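PDB 2J3X: C2 toxin component I from Clostridium botulinum, which is the enzymatic half of a binary toxin, an ADP-ribosyltransferase that, as in related binary toxins, modifies actin in the target cell. Local coordinates for residues Q139-F144 and F401-P405; D311-D315 and K328-F332; R362-R368 and Q418-E424; I374-I378 and E389-N393; K394-F398 and Q427-I431. The protein carries 2 engineered substitutions. Where two conformers were deposited one is given. Numbering follows the deposited sequence.

Four contacts lie in the C-terminal ADP-ribosyltransferase-like half, and contact 1 ties that half to the N-terminal one. Segment 401-405 of contact 1 lies in the sheet of contact 3 (Thr404 O to Val420 N 2.8 Å; centres 9 Å apart), and Gln139 OE1, 2.8 Å from Arg368 NH1, ties the other segment to it. Contact 2 packs a helix against that sheet, with Phe332 CE1 3.5 Å from Phe363 CE2. Contact 5, where the tail leaves the same sheet, meets contact 3 through Phe398, and Leu392 CD1 of contact 4 reaches Phe398 CZ at 3.7 Å. Contact 4 holds the hairpin of the probable active site, its centre about 17 Å from that of contact 3.

Contact 1. Residues Q139-F144 and F401-P405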
# COMPACT_ATOMS: atom_id res chain seq x y z
N GLN A 139 -7.03 -7.85 8.71
CA GLN A 139 -5.87 -7.47 7.91
C GLN A 139 -6.18 -6.14 7.25
O GLN A 139 -7.36 -5.76 7.15
CB GLN A 139 -5.59 -8.54 6.82
CG GLN A 139 -4.32 -8.22 5.99
CD GLN A 139 -3.10 -8.08 6.86
OE1 GLN A 139 -2.76 -6.97 7.30
NE2 GLN A 139 -2.46 -9.21 7.17
N GLU A 140 -5.16 -5.40 6.84
CA GLU A 140 -5.42 -4.05 6.30
C GLU A 140 -4.86 -3.93 4.90
O GLU A 140 -3.64 -4.16 4.67
CB GLU A 140 -4.79 -3.01 7.22
CG GLU A 140 -5.09 -1.56 6.81
CD GLU A 140 -4.70 -0.58 7.90
OE1 GLU A 140 -3.69 -0.84 8.62
OE2 GLU A 140 -5.38 0.45 8.04
N TYR A 141 -5.73 -3.59 3.96
CA TYR A 141 -5.37 -3.62 2.52
C TYR A 141 -5.50 -2.24 1.91
O TYR A 141 -6.61 -1.71 1.78
CB TYR A 141 -6.33 -4.55 1.79
CG TYR A 141 -6.24 -5.97 2.30
CD1 TYR A 141 -5.22 -6.84 1.87
CD2 TYR A 141 -7.22 -6.47 3.21
CE1 TYR A 141 -5.16 -8.16 2.35
CE2 TYR A 141 -7.17 -7.77 3.68
CZ TYR A 141 -6.15 -8.62 3.23
OH TYR A 141 -6.10 -9.93 3.70
N THR A 142 -4.38 -1.65 1.51
CA THR A 142 -4.43 -0.28 1.02
C THR A 142 -4.79 -0.19 -0.46
O THR A 142 -4.23 -0.91 -1.32
CB THR A 142 -3.02 0.36 1.25
OG1 THR A 142 -2.66 0.14 2.62
CG2 THR A 142 -3.00 1.88 0.89
N LYS A 143 -5.69 0.75 -0.78
CA LYS A 143 -5.98 1.12 -2.15
C LYS A 143 -5.08 2.32 -2.49
O LYS A 143 -5.31 3.43 -2.05
CB LYS A 143 -7.47 1.50 -2.29
CG LYS A 143 -7.86 1.72 -3.78
CD LYS A 143 -8.18 0.39 -4.49
CE LYS A 143 -8.61 0.65 -5.93
NZ LYS A 143 -8.83 -0.72 -6.51
N PHE A 144 -4.00 2.06 -3.23
CA PHE A 144 -3.06 3.14 -3.52
C PHE A 144 -3.63 4.23 -4.40
O PHE A 144 -3.29 5.41 -4.20
CB PHE A 144 -1.79 2.54 -4.17
CG PHE A 144 -1.14 1.50 -3.32
CD1 PHE A 144 -0.55 1.82 -2.07
CD2 PHE A 144 -1.11 0.17 -3.77
CE1 PHE A 144 0.09 0.80 -1.30
CE2 PHE A 144 -0.49 -0.84 -3.01
CZ PHE A 144 0.09 -0.53 -1.77
N PHE A 401 1.66 -10.55 2.86
CA PHE A 401 0.23 -10.82 2.75
C PHE A 401 -0.40 -10.27 1.48
O PHE A 401 -1.57 -10.59 1.20
CB PHE A 401 -0.49 -10.38 4.07
CG PHE A 401 -0.52 -8.89 4.26
CD1 PHE A 401 -1.55 -8.09 3.61
CD2 PHE A 401 0.45 -8.26 5.06
CE1 PHE A 401 -1.56 -6.67 3.78
CE2 PHE A 401 0.43 -6.82 5.22
CZ PHE A 401 -0.54 -6.05 4.57
N ARG A 402 0.32 -9.48 0.68
CA ARG A 402 -0.22 -9.09 -0.63
C ARG A 402 0.93 -8.53 -1.44
O ARG A 402 1.88 -7.96 -0.88
CB ARG A 402 -1.28 -7.99 -0.44
CG ARG A 402 -1.98 -7.59 -1.75
CD ARG A 402 -3.10 -6.53 -1.45
NE ARG A 402 -2.50 -5.25 -1.03
CZ ARG A 402 -3.07 -4.04 -1.16
NH1 ARG A 402 -4.31 -3.92 -1.65
NH2 ARG A 402 -2.36 -2.94 -0.83
N ILE A 403 0.84 -8.70 -2.75
CA ILE A 403 1.86 -8.23 -3.67
C ILE A 403 1.12 -7.62 -4.80
O ILE A 403 0.29 -8.26 -5.48
CB ILE A 403 2.75 -9.41 -4.20
CG1 ILE A 403 3.49 -10.06 -3.05
CG2 ILE A 403 3.81 -8.85 -5.21
CD1 ILE A 403 3.98 -11.50 -3.40
N THR A 404 1.42 -6.34 -5.03
CA THR A 404 0.74 -5.53 -6.03
C THR A 404 1.68 -5.10 -7.17
O THR A 404 2.66 -4.40 -6.90
CB THR A 404 0.22 -4.25 -5.35
OG1 THR A 404 -0.72 -4.64 -4.31
CG2 THR A 404 -0.54 -3.44 -6.38
N PRO A 405 1.38 -5.46 -8.42
CA PRO A 405 2.29 -4.98 -9.52
C PRO A 405 2.08 -3.49 -9.80
O PRO A 405 0.93 -2.99 -9.71
CB PRO A 405 1.77 -5.75 -10.77
CG PRO A 405 0.76 -6.71 -10.27
CD PRO A 405 0.25 -6.24 -8.92
O HOH W 1 -4.04 -11.50 3.00
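Strand 141-143 and strand 401-405 run in nearly the same direction, 23° between their axes, but their closest approach of 9.3 Å is far too wide for sheet pairing. They belong to separate sheets, one in each ADP-ribosyltransferase-like half, and side chains bridge the gap. The nearest CA pair is Tyr141-Arg402 at 8.1 Å. A classic beta bulge sets Phe401 and Arg402 together opposite Asp422 of the next strand, and the side chains of both head for the other segment.

Arg402 is the main polar link: NH1 and NH2 donate to Thr142 O at 3.0 and 2.8 Å, and NH2 is also 3.6 Å from Phe144 CE2. Phe401, with a p rotamer, turns its ring edge to the face of Tyr141 in an offset edge-to-face pair, centroids 5.9 Å apart and planes at 75°. Gln139 NE2 lies over a face of the Phe401 ring, 3.5 Å from CG. Water 1 joins Tyr141 OH (2.7 Å) to Phe401 O (3.2 Å), donating to the latter.

The polar ends have further partners: Arg368 binds Gln139 OE1, Glu424 takes Gln139 NE2, Arg402 NH1 also donates to Glu108 O, and Asp422 forms a salt bridge with Arg402 NH2. A backbone carbonyl of the N-terminal half is thus bound by a buried guanidinium that already has a carboxylate partner, so polar bonds as well as aromatic packing join the two halves here.

Contact 2. Residues D311-D315 and K328-F332; sequences DFSFD and KLNEF
An irregular loop, 311-315, lies against one turn of helix 328-332, and aromatic packing holds the two together. The helix is regular, with Phe332 N bonded to Lys328 O at 3.0 Å. The closest CA pair across the segments is Phe314-Lys328 at 6.3 Å. In the loop, Phe312 (phi/psi -47/134) and Ser313 (-126/146) are extended, and Phe314 turns at -95/3. This bend lets Ser313 OG accept from Asp315 N at 3.0 Å, an ST turn.

Side-chain rotamers set the fit. Phe314, chi1 m (-73°) and chi2 -73°, carries its ring onto the helix and has more surface covered than any other residue here, 106 Å². Leu329 (m, t) places CD2 over a face of that ring, 3.9 Å from the centroid and 26° off the normal, a CH-pi contact. Phe332, chi1 t and chi2 85°, receives the edge of Phe314 on its own face: centroids 5.7 Å apart, planes at 79°, Phe314 CZ to Phe332 CG 3.8 Å. Lys328 (m, t, t, p) lays its chain along the loop, CD being 3.3 Å from Ser313 O and 3.8 Å from Phe312 CZ, while its NZ pairs with Asp325. The two segments exchange no hydrogen bonds.

The T-shaped pair and the CH-pi contact form the buried side of this loop-on-helix packing, with Lys328 at its margin. Leu329 also touches Val419 and Pro405, and Phe332 meets Phe363, so helix 326-336 is pressed onto strands 363-369, 397-411 and 414-426.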
# COMPACT_ATOMS: atom_id res chain seq x y z
N ASP A 311 19.15 -9.66 -11.37
CA ASP A 311 18.59 -8.78 -12.36
C ASP A 311 17.34 -9.38 -13.02
O ASP A 311 16.98 -9.02 -14.15
CB ASP A 311 19.65 -8.43 -13.42
CG ASP A 311 20.28 -9.67 -14.06
OD1 ASP A 311 20.32 -10.79 -13.46
OD2 ASP A 311 20.80 -9.50 -15.20
N PHE A 312 16.67 -10.24 -12.28
CA PHE A 312 15.38 -10.76 -12.67
C PHE A 312 14.51 -9.61 -13.13
O PHE A 312 14.40 -8.61 -12.41
CB PHE A 312 14.71 -11.45 -11.47
CG PHE A 312 13.34 -12.00 -11.82
CD1 PHE A 312 12.19 -11.17 -11.75
CD2 PHE A 312 13.20 -13.32 -12.23
CE1 PHE A 312 10.95 -11.66 -12.12
CE2 PHE A 312 11.98 -13.82 -12.57
CZ PHE A 312 10.83 -13.00 -12.53
N SER A 313 13.83 -9.75 -14.26
CA SER A 313 12.95 -8.65 -14.72
C SER A 313 11.55 -9.13 -14.97
O SER A 313 11.35 -10.25 -15.51
CB SER A 313 13.50 -8.05 -16.04
OG SER A 313 12.62 -7.07 -16.59
N PHE A 314 10.58 -8.24 -14.70
CA PHE A 314 9.19 -8.49 -15.03
C PHE A 314 8.72 -7.91 -16.36
O PHE A 314 7.52 -7.97 -16.69
CB PHE A 314 8.31 -7.89 -13.89
CG PHE A 314 8.34 -8.65 -12.60
CD1 PHE A 314 7.68 -9.90 -12.48
CD2 PHE A 314 8.98 -8.11 -11.49
CE1 PHE A 314 7.68 -10.61 -11.27
CE2 PHE A 314 8.98 -8.82 -10.27
CZ PHE A 314 8.28 -10.07 -10.18
N ASP A 315 9.65 -7.30 -17.10
CA ASP A 315 9.28 -6.67 -18.36
C ASP A 315 9.73 -7.50 -19.55
O ASP A 315 10.78 -8.14 -19.47
CB ASP A 315 9.96 -5.32 -18.42
CG ASP A 315 9.30 -4.32 -17.46
OD1 ASP A 315 8.10 -4.07 -17.66
OD2 ASP A 315 9.98 -3.90 -16.52
N LYS A 328 4.86 -13.84 -15.53
CA LYS A 328 5.86 -13.78 -14.47
C LYS A 328 5.26 -13.14 -13.20
O LYS A 328 5.56 -13.55 -12.08
CB LYS A 328 7.09 -12.94 -14.89
CG LYS A 328 8.05 -13.66 -15.84
CD LYS A 328 9.28 -12.75 -16.04
CE LYS A 328 10.42 -13.51 -16.77
NZ LYS A 328 10.01 -13.90 -18.16
N LEU A 329 4.49 -12.07 -13.39
CA LEU A 329 3.88 -11.39 -12.25
C LEU A 329 2.98 -12.39 -11.53
O LEU A 329 3.03 -12.49 -10.31
CB LEU A 329 3.07 -10.19 -12.71
CG LEU A 329 3.92 -8.96 -13.13
CD1 LEU A 329 3.00 -7.93 -13.80
CD2 LEU A 329 4.57 -8.31 -11.85
N ASN A 330 2.16 -13.13 -12.27
CA ASN A 330 1.26 -14.10 -11.62
C ASN A 330 1.98 -15.19 -10.90
O ASN A 330 1.57 -15.59 -9.79
CB ASN A 330 0.23 -14.68 -12.60
CG ASN A 330 -0.77 -13.63 -13.12
OD1 ASN A 330 -1.07 -12.64 -12.45
ND2 ASN A 330 -1.28 -13.84 -14.34
N GLU A 331 3.07 -15.69 -11.52
CA GLU A 331 3.84 -16.72 -10.88
C GLU A 331 4.39 -16.21 -9.55
O GLU A 331 4.31 -16.90 -8.53
CB GLU A 331 5.01 -17.13 -11.79
CG GLU A 331 4.52 -17.98 -12.97
CD GLU A 331 5.51 -17.97 -14.14
OE1 GLU A 331 6.63 -17.45 -13.97
OE2 GLU A 331 5.12 -18.50 -15.22
N PHE A 332 4.99 -15.03 -9.58
CA PHE A 332 5.63 -14.49 -8.39
C PHE A 332 4.61 -14.20 -7.28
O PHE A 332 4.87 -14.51 -6.12
CB PHE A 332 6.41 -13.18 -8.74
CG PHE A 332 7.12 -12.60 -7.56
CD1 PHE A 332 8.41 -13.06 -7.22
CD2 PHE A 332 6.53 -11.56 -6.80
CE1 PHE A 332 9.09 -12.55 -6.12
CE2 PHE A 332 7.23 -11.01 -5.68
CZ PHE A 332 8.48 -11.53 -5.31

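Contact 3. Residues R362-R368 and Q418-E424; sequences RFIFRLR and QVVIDAE
Two parallel strands, 363-368 and 418-424, pair in register from Phe363 to Leu367; CA-CA is 5.5 Å at Phe363-Val419 and 4.8 Å at Ile364-Val420. Their axes approach to 4.5 Å at a signed crossing angle of -26°, a normal sheet twist. Both strands are extended throughout.

Ile421, Ile364 and Arg366 have the most surface covered. Ile364 N donates to Val419 O (2.9 Å) and Ile364 O accepts from Ile421 N (2.8 Å). Arg366 repeats the step, N to Ile421 O (2.8 Å) and O from Ala423 N (3.2 Å): the alternating pattern of parallel sheet. Val419 N to Arg362 O and Arg368 N to Ala423 O, both 2.9 Å, extend it.

Ile421 (m, t) sits with Phe363, Phe365 and Leu367; its CD1 lies over the Phe365 ring and 4.0 Å from Phe363 CB. On the opposite face, Ile364 (m, t) CD1 meets Val420 CG2 at 3.9 Å. Arg366, chi1-chi3 all t, chi4 -103°, reaches Asp422 in a salt bridge, NH1 to OD1 2.8 Å. Water 3 donates to Arg366 O (2.9 Å) and Asp422 OD1 (3.1 Å).

Asp220 also binds Arg366. Strand 295-301 flanks strand 363-369, strand 397-411 flanks strand 414-426, and helix 326-336 covers Val419.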
# COMPACT_ATOMS: atom_id res chain seq x y z
N ARG A 362 13.44 -3.80 -8.11
CA ARG A 362 12.02 -4.09 -8.48
C ARG A 362 11.17 -4.59 -7.31
O ARG A 362 9.93 -4.65 -7.42
CB ARG A 362 12.02 -5.18 -9.59
CG ARG A 362 12.68 -4.69 -10.88
CD ARG A 362 12.90 -5.88 -11.81
NE ARG A 362 13.42 -5.43 -13.12
CZ ARG A 362 14.70 -5.16 -13.38
NH1 ARG A 362 15.63 -5.27 -12.46
NH2 ARG A 362 15.03 -4.80 -14.59
N PHE A 363 11.81 -5.00 -6.22
CA PHE A 363 11.05 -5.69 -5.15
C PHE A 363 10.93 -4.73 -3.96
O PHE A 363 11.87 -4.53 -3.21
CB PHE A 363 11.69 -7.04 -4.78
CG PHE A 363 11.79 -7.98 -5.97
CD1 PHE A 363 12.92 -7.93 -6.83
CD2 PHE A 363 10.78 -8.87 -6.25
CE1 PHE A 363 13.03 -8.77 -7.95
CE2 PHE A 363 10.85 -9.75 -7.40
CZ PHE A 363 12.02 -9.70 -8.26
N ILE A 364 9.75 -4.11 -3.83
CA ILE A 364 9.59 -3.02 -2.87
C ILE A 364 8.87 -3.58 -1.65
O ILE A 364 7.69 -3.78 -1.70
CB ILE A 364 8.73 -1.90 -3.46
CG1 ILE A 364 9.25 -1.40 -4.83
CG2 ILE A 364 8.53 -0.76 -2.41
CD1 ILE A 364 8.12 -0.81 -5.75
N PHE A 365 9.59 -3.80 -0.55
CA PHE A 365 8.93 -4.24 0.68
C PHE A 365 8.27 -3.05 1.33
O PHE A 365 8.94 -2.05 1.59
CB PHE A 365 9.86 -4.89 1.67
CG PHE A 365 10.15 -6.33 1.33
CD1 PHE A 365 9.29 -7.34 1.72
CD2 PHE A 365 11.27 -6.64 0.57
CE1 PHE A 365 9.57 -8.70 1.41
CE2 PHE A 365 11.55 -8.00 0.26
CZ PHE A 365 10.68 -9.01 0.68
N ARG A 366 6.95 -3.17 1.48
CA ARG A 366 6.13 -2.14 2.14
C ARG A 366 5.85 -2.77 3.52
O ARG A 366 4.92 -3.55 3.69
CB ARG A 366 4.88 -1.86 1.26
CG ARG A 366 3.93 -0.80 1.95
CD ARG A 366 2.89 -0.31 1.00
NE ARG A 366 1.99 0.62 1.70
CZ ARG A 366 0.75 0.31 2.12
NH1 ARG A 366 0.24 -0.90 1.87
NH2 ARG A 366 0.02 1.27 2.77
N LEU A 367 6.70 -2.46 4.50
CA LEU A 367 6.73 -3.20 5.76
C LEU A 367 5.86 -2.48 6.77
O LEU A 367 6.07 -1.30 7.02
CB LEU A 367 8.17 -3.22 6.35
CG LEU A 367 9.14 -3.91 5.38
CD1 LEU A 367 10.57 -3.77 5.89
CD2 LEU A 367 8.74 -5.39 5.22
N ARG A 368 4.90 -3.17 7.37
CA ARG A 368 4.19 -2.58 8.50
C ARG A 368 5.02 -2.72 9.76
O ARG A 368 5.28 -3.84 10.22
CB ARG A 368 2.79 -3.25 8.64
CG ARG A 368 2.01 -2.70 9.92
CD ARG A 368 0.70 -3.53 10.09
NE ARG A 368 -0.06 -3.45 8.83
CZ ARG A 368 -0.82 -4.43 8.29
NH1 ARG A 368 -0.94 -5.59 8.89
NH2 ARG A 368 -1.42 -4.25 7.10
N GLN A 418 7.47 -3.21 -11.42
CA GLN A 418 7.95 -3.51 -10.07
C GLN A 418 6.80 -4.03 -9.24
O GLN A 418 5.66 -4.04 -9.68
CB GLN A 418 8.53 -2.26 -9.39
CG GLN A 418 9.55 -1.51 -10.32
CD GLN A 418 10.43 -0.53 -9.57
OE1 GLN A 418 10.01 0.08 -8.59
NE2 GLN A 418 11.64 -0.31 -10.08
N VAL A 419 7.11 -4.51 -8.03
CA VAL A 419 6.03 -5.09 -7.20
C VAL A 419 6.13 -4.49 -5.82
O VAL A 419 7.24 -4.45 -5.21
CB VAL A 419 6.11 -6.65 -7.13
CG1 VAL A 419 5.65 -7.32 -8.51
CG2 VAL A 419 7.53 -7.14 -6.61
N VAL A 420 4.95 -4.10 -5.27
CA VAL A 420 4.89 -3.63 -3.89
C VAL A 420 4.45 -4.78 -3.00
O VAL A 420 3.34 -5.30 -3.17
CB VAL A 420 3.86 -2.44 -3.84
CG1 VAL A 420 3.68 -1.94 -2.38
CG2 VAL A 420 4.38 -1.30 -4.79
N ILE A 421 5.34 -5.16 -2.09
CA ILE A 421 5.18 -6.38 -1.32
C ILE A 421 4.75 -5.96 0.10
O ILE A 421 5.58 -5.54 0.94
CB ILE A 421 6.52 -7.17 -1.29
CG1 ILE A 421 6.93 -7.54 -2.75
CG2 ILE A 421 6.34 -8.46 -0.43
CD1 ILE A 421 8.37 -8.14 -2.80
N ASP A 422 3.46 -6.09 0.40
CA ASP A 422 2.96 -5.75 1.73
C ASP A 422 3.31 -6.89 2.67
O ASP A 422 2.98 -8.05 2.43
CB ASP A 422 1.40 -5.66 1.69
CG ASP A 422 0.91 -4.34 1.10
OD1 ASP A 422 1.58 -3.32 1.34
OD2 ASP A 422 -0.16 -4.32 0.48
N ALA A 423 3.95 -6.55 3.79
CA ALA A 423 4.31 -7.57 4.76
C ALA A 423 4.12 -7.04 6.18
O ALA A 423 4.26 -5.84 6.43
CB ALA A 423 5.71 -8.05 4.57
N GLU A 424 3.84 -7.97 7.07
CA GLU A 424 3.58 -7.63 8.52
C GLU A 424 4.55 -8.42 9.38
O GLU A 424 5.08 -9.47 8.94
CB GLU A 424 2.14 -8.04 8.87
CG GLU A 424 1.95 -9.61 8.81
CD GLU A 424 0.54 -10.12 9.09
OE1 GLU A 424 -0.41 -9.30 9.33
OE2 GLU A 424 0.43 -11.37 9.05
O HOH W 2 -1.92 -3.12 2.64
O HOH W 3 2.09 -3.39 4.38

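Contact 4. Residues I374-I378 and E389-N393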
# COMPACT_ATOMS: atom_id res chain seq x y z
N ILE A 374 11.01 -3.57 17.71
CA ILE A 374 12.31 -3.12 18.14
C ILE A 374 13.09 -2.55 16.93
O ILE A 374 13.39 -3.24 15.93
CB ILE A 374 13.11 -4.27 18.77
CG1 ILE A 374 12.35 -4.92 19.93
CG2 ILE A 374 14.53 -3.74 19.19
CD1 ILE A 374 11.92 -3.98 21.11
N GLY A 375 13.35 -1.26 17.02
CA GLY A 375 13.95 -0.49 15.94
C GLY A 375 13.99 0.96 16.35
O GLY A 375 13.41 1.36 17.36
N ALA A 376 14.65 1.79 15.53
CA ALA A 376 14.71 3.23 15.81
C ALA A 376 14.88 3.97 14.52
O ALA A 376 15.60 3.52 13.60
CB ALA A 376 15.90 3.55 16.74
N PHE A 377 14.29 5.14 14.46
CA PHE A 377 14.63 6.08 13.37
C PHE A 377 15.97 6.68 13.72
O PHE A 377 16.21 7.12 14.84
CB PHE A 377 13.54 7.18 13.31
CG PHE A 377 13.61 8.09 12.11
CD1 PHE A 377 14.67 9.04 11.95
CD2 PHE A 377 12.62 8.04 11.17
CE1 PHE A 377 14.70 9.89 10.85
CE2 PHE A 377 12.60 8.91 10.05
CZ PHE A 377 13.65 9.89 9.91
N ILE A 378 16.88 6.67 12.73
CA ILE A 378 18.24 7.17 12.91
C ILE A 378 18.18 8.68 12.76
O ILE A 378 18.44 9.26 11.68
CB ILE A 378 19.16 6.46 11.90
CG1 ILE A 378 19.07 4.94 12.10
CG2 ILE A 378 20.62 6.99 12.04
CD1 ILE A 378 19.41 4.41 13.48
N GLU A 389 16.27 6.77 7.78
CA GLU A 389 16.39 5.35 8.03
C GLU A 389 15.70 4.94 9.32
O GLU A 389 15.88 5.57 10.37
CB GLU A 389 17.88 4.97 8.16
CG GLU A 389 18.04 3.52 8.57
CD GLU A 389 19.48 2.99 8.43
OE1 GLU A 389 20.31 3.68 7.79
OE2 GLU A 389 19.75 1.86 8.91
N ILE A 390 14.93 3.87 9.24
CA ILE A 390 14.55 3.18 10.47
C ILE A 390 15.35 1.87 10.46
O ILE A 390 15.17 1.03 9.56
CB ILE A 390 13.03 2.91 10.55
CG1 ILE A 390 12.27 4.24 10.84
CG2 ILE A 390 12.75 1.99 11.74
CD1 ILE A 390 10.71 4.14 10.67
N LEU A 391 16.17 1.68 11.49
CA LEU A 391 16.97 0.46 11.61
C LEU A 391 16.22 -0.56 12.45
O LEU A 391 15.84 -0.26 13.61
CB LEU A 391 18.35 0.79 12.23
CG LEU A 391 19.23 -0.45 12.46
CD1 LEU A 391 19.62 -0.93 11.12
CD2 LEU A 391 20.49 -0.06 13.27
N LEU A 392 16.01 -1.75 11.90
CA LEU A 392 15.27 -2.78 12.65
C LEU A 392 16.22 -3.75 13.35
O LEU A 392 17.29 -4.07 12.79
CB LEU A 392 14.37 -3.60 11.69
CG LEU A 392 13.38 -2.80 10.84
CD1 LEU A 392 12.49 -3.77 10.05
CD2 LEU A 392 12.49 -1.97 11.73
N ASN A 393 15.77 -4.27 14.48
CA ASN A 393 16.54 -5.27 15.22
C ASN A 393 16.82 -6.50 14.35
O ASN A 393 16.05 -6.83 13.38
CB ASN A 393 15.80 -5.65 16.48
CG ASN A 393 16.68 -6.35 17.48
OD1 ASN A 393 17.91 -6.14 17.48
ND2 ASN A 393 16.07 -7.15 18.37
O HOH W 4 18.09 8.66 8.98
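Ile374 opens the pairing, its O accepting from Asn393 N at 3.0 Å while its CG2 touches Asn393 CB at 3.6 Å. At Gly375 the strands draw close, CA to CA of Leu392 4.2 Å, a non-hydrogen-bonded pair. With phi 175, a CB here would fall 2.9 Å from Leu391 O, so there is no room for one. Ala376 makes the hydrogen-bonded pair: its N donates to Leu391 O (3.1 Å) and its O accepts from Leu391 N (2.9 Å). This is an antiparallel hairpin, axes at 167°, and the ten residues between the two segments probably correspond to the ARTT loop of the family; Glu389, just after them, fits the second glutamate of the ExE motif, consistent with a catalytic part. Phe377 pairs with Ile390 at 4.1 Å between CA atoms, CD2 resting 3.8 Å from Ile390 CG1, and its ring has Glu389 O over one face. Ile378 N donates to Glu389 O (2.8 Å), and water 4 joins Ile378 O to Glu389 N.

Contact 5. Residues K394-F398 and Q427-I431; sequences KNSTF and QNKEI
Here the C-terminal tail, 427-431, leaves strand 414-426 and turns across the start of strand 397-411, at the open end of the antiparallel beta hairpin those two strands make in the C-terminal ADP-ribosyltransferase fold. The tail has no regular structure: Gln427 to Glu430 are extended in a polyproline-II-like way, phi -40 to -68 and psi 125 to 131. Asn395 has left-handed backbone angles (66/25), and the chain is extended by Thr397 (-110/146). The nearest CA pair is Thr397-Asn428 at 5.2 Å.

Hydrogen bonding across the segments rests on Thr397, whose chi1 of -55° (m) turns OG1 to the tail; Lys429 N donates to it at 2.9 Å. Within the tail, Gln427 NE2 donates to Asn428 O at 3.2 Å and, weakly, to OE2 of the poorly ordered Glu430 at 3.4 Å.

Among looser contacts, Thr397 CB rests 3.7 Å from Gln427 O, and Asn428 CA makes a CA-H...O contact with Asn395 O at 3.5 Å. Asn395 has the most surface covered, 69 Å², with its CB 4.2 Å from Asn428 CB. Ile431, also poorly ordered, turns its CB toward the strand start.

Charge plays little part: Lys429 NZ to Glu430 OE1 is a long salt bridge, 3.9 Å, inside the tail. Thr397 and Ile426 continue the pairing of the hairpin, and Phe398 packs on Ala423.

One water bridges the segments: water 5 accepts from Thr397 N at 2.8 Å and lies 2.7 Å from Asn428 OD1.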
# COMPACT_ATOMS: atom_id res chain seq x y z
N LYS A 394 17.95 -7.15 14.65
CA LYS A 394 18.31 -8.41 13.95
C LYS A 394 17.17 -9.44 14.18
O LYS A 394 16.44 -9.36 15.17
CB LYS A 394 19.64 -8.94 14.53
CG LYS A 394 19.54 -9.28 16.04
CD LYS A 394 20.88 -9.56 16.79
CE LYS A 394 20.51 -9.87 18.28
NZ LYS A 394 19.88 -11.19 18.35
N ASN A 395 17.06 -10.39 13.26
CA ASN A 395 16.01 -11.41 13.34
C ASN A 395 14.59 -10.84 13.17
O ASN A 395 13.66 -11.41 13.69
CB ASN A 395 16.09 -12.17 14.69
CG ASN A 395 17.38 -12.95 14.84
OD1 ASN A 395 17.75 -13.69 13.96
ND2 ASN A 395 18.06 -12.81 15.99
N SER A 396 14.42 -9.70 12.51
CA SER A 396 13.04 -9.20 12.29
C SER A 396 12.46 -9.98 11.10
O SER A 396 12.95 -9.86 9.97
CB SER A 396 13.06 -7.68 11.96
OG SER A 396 13.42 -6.89 13.12
N THR A 397 11.40 -10.73 11.36
CA THR A 397 10.82 -11.60 10.38
C THR A 397 9.47 -11.01 9.98
O THR A 397 8.77 -10.44 10.82
CB THR A 397 10.62 -13.01 11.01
OG1 THR A 397 11.90 -13.45 11.54
CG2 THR A 397 10.08 -13.99 10.05
N PHE A 398 9.13 -11.18 8.72
CA PHE A 398 7.89 -10.63 8.13
C PHE A 398 7.15 -11.71 7.33
O PHE A 398 7.76 -12.66 6.85
CB PHE A 398 8.20 -9.44 7.19
CG PHE A 398 8.69 -8.23 7.91
CD1 PHE A 398 7.77 -7.31 8.47
CD2 PHE A 398 10.07 -8.03 8.09
CE1 PHE A 398 8.22 -6.15 9.16
CE2 PHE A 398 10.52 -6.92 8.83
CZ PHE A 398 9.62 -5.99 9.36
N GLN A 427 6.61 -13.56 14.63
CA GLN A 427 7.66 -14.00 15.56
C GLN A 427 8.99 -14.23 14.86
O GLN A 427 9.04 -14.91 13.83
CB GLN A 427 7.31 -15.27 16.34
CG GLN A 427 8.43 -15.67 17.32
CD GLN A 427 8.38 -17.11 17.82
OE1 GLN A 427 7.47 -17.50 18.55
NE2 GLN A 427 9.41 -17.88 17.49
N ASN A 428 10.05 -13.64 15.44
CA ASN A 428 11.45 -13.84 15.02
C ASN A 428 11.62 -15.30 14.68
O ASN A 428 11.23 -16.20 15.46
CB ASN A 428 12.42 -13.54 16.19
CG ASN A 428 12.38 -12.09 16.67
OD1 ASN A 428 11.73 -11.22 16.08
ND2 ASN A 428 13.11 -11.83 17.76
N LYS A 429 12.20 -15.57 13.52
CA LYS A 429 12.38 -16.96 13.10
C LYS A 429 13.42 -17.63 14.01
O LYS A 429 14.53 -17.11 14.21
CB LYS A 429 12.74 -17.07 11.62
CG LYS A 429 12.15 -18.33 10.97
CD LYS A 429 10.59 -18.29 10.88
CE LYS A 429 9.93 -19.67 11.20
NZ LYS A 429 10.15 -20.15 12.61
N GLU A 430 13.01 -18.76 14.61
CA GLU A 430 13.84 -19.48 15.57
C GLU A 430 15.12 -19.94 14.87
O GLU A 430 15.06 -20.55 13.79
CB GLU A 430 13.06 -20.65 16.17
CG GLU A 430 11.94 -20.20 17.13
CD GLU A 430 10.71 -21.12 17.10
OE1 GLU A 430 10.49 -21.81 16.07
OE2 GLU A 430 9.95 -21.14 18.11
N ILE A 431 16.27 -19.61 15.47
CA ILE A 431 17.54 -19.57 14.74
C ILE A 431 18.74 -20.16 15.50
O ILE A 431 18.61 -21.16 16.21
CB ILE A 431 17.85 -18.10 14.26
CG1 ILE A 431 18.33 -18.10 12.81
CG2 ILE A 431 18.71 -17.30 15.30
CD1 ILE A 431 17.18 -18.36 11.78
O HOH W 5 10.22 -10.72 13.92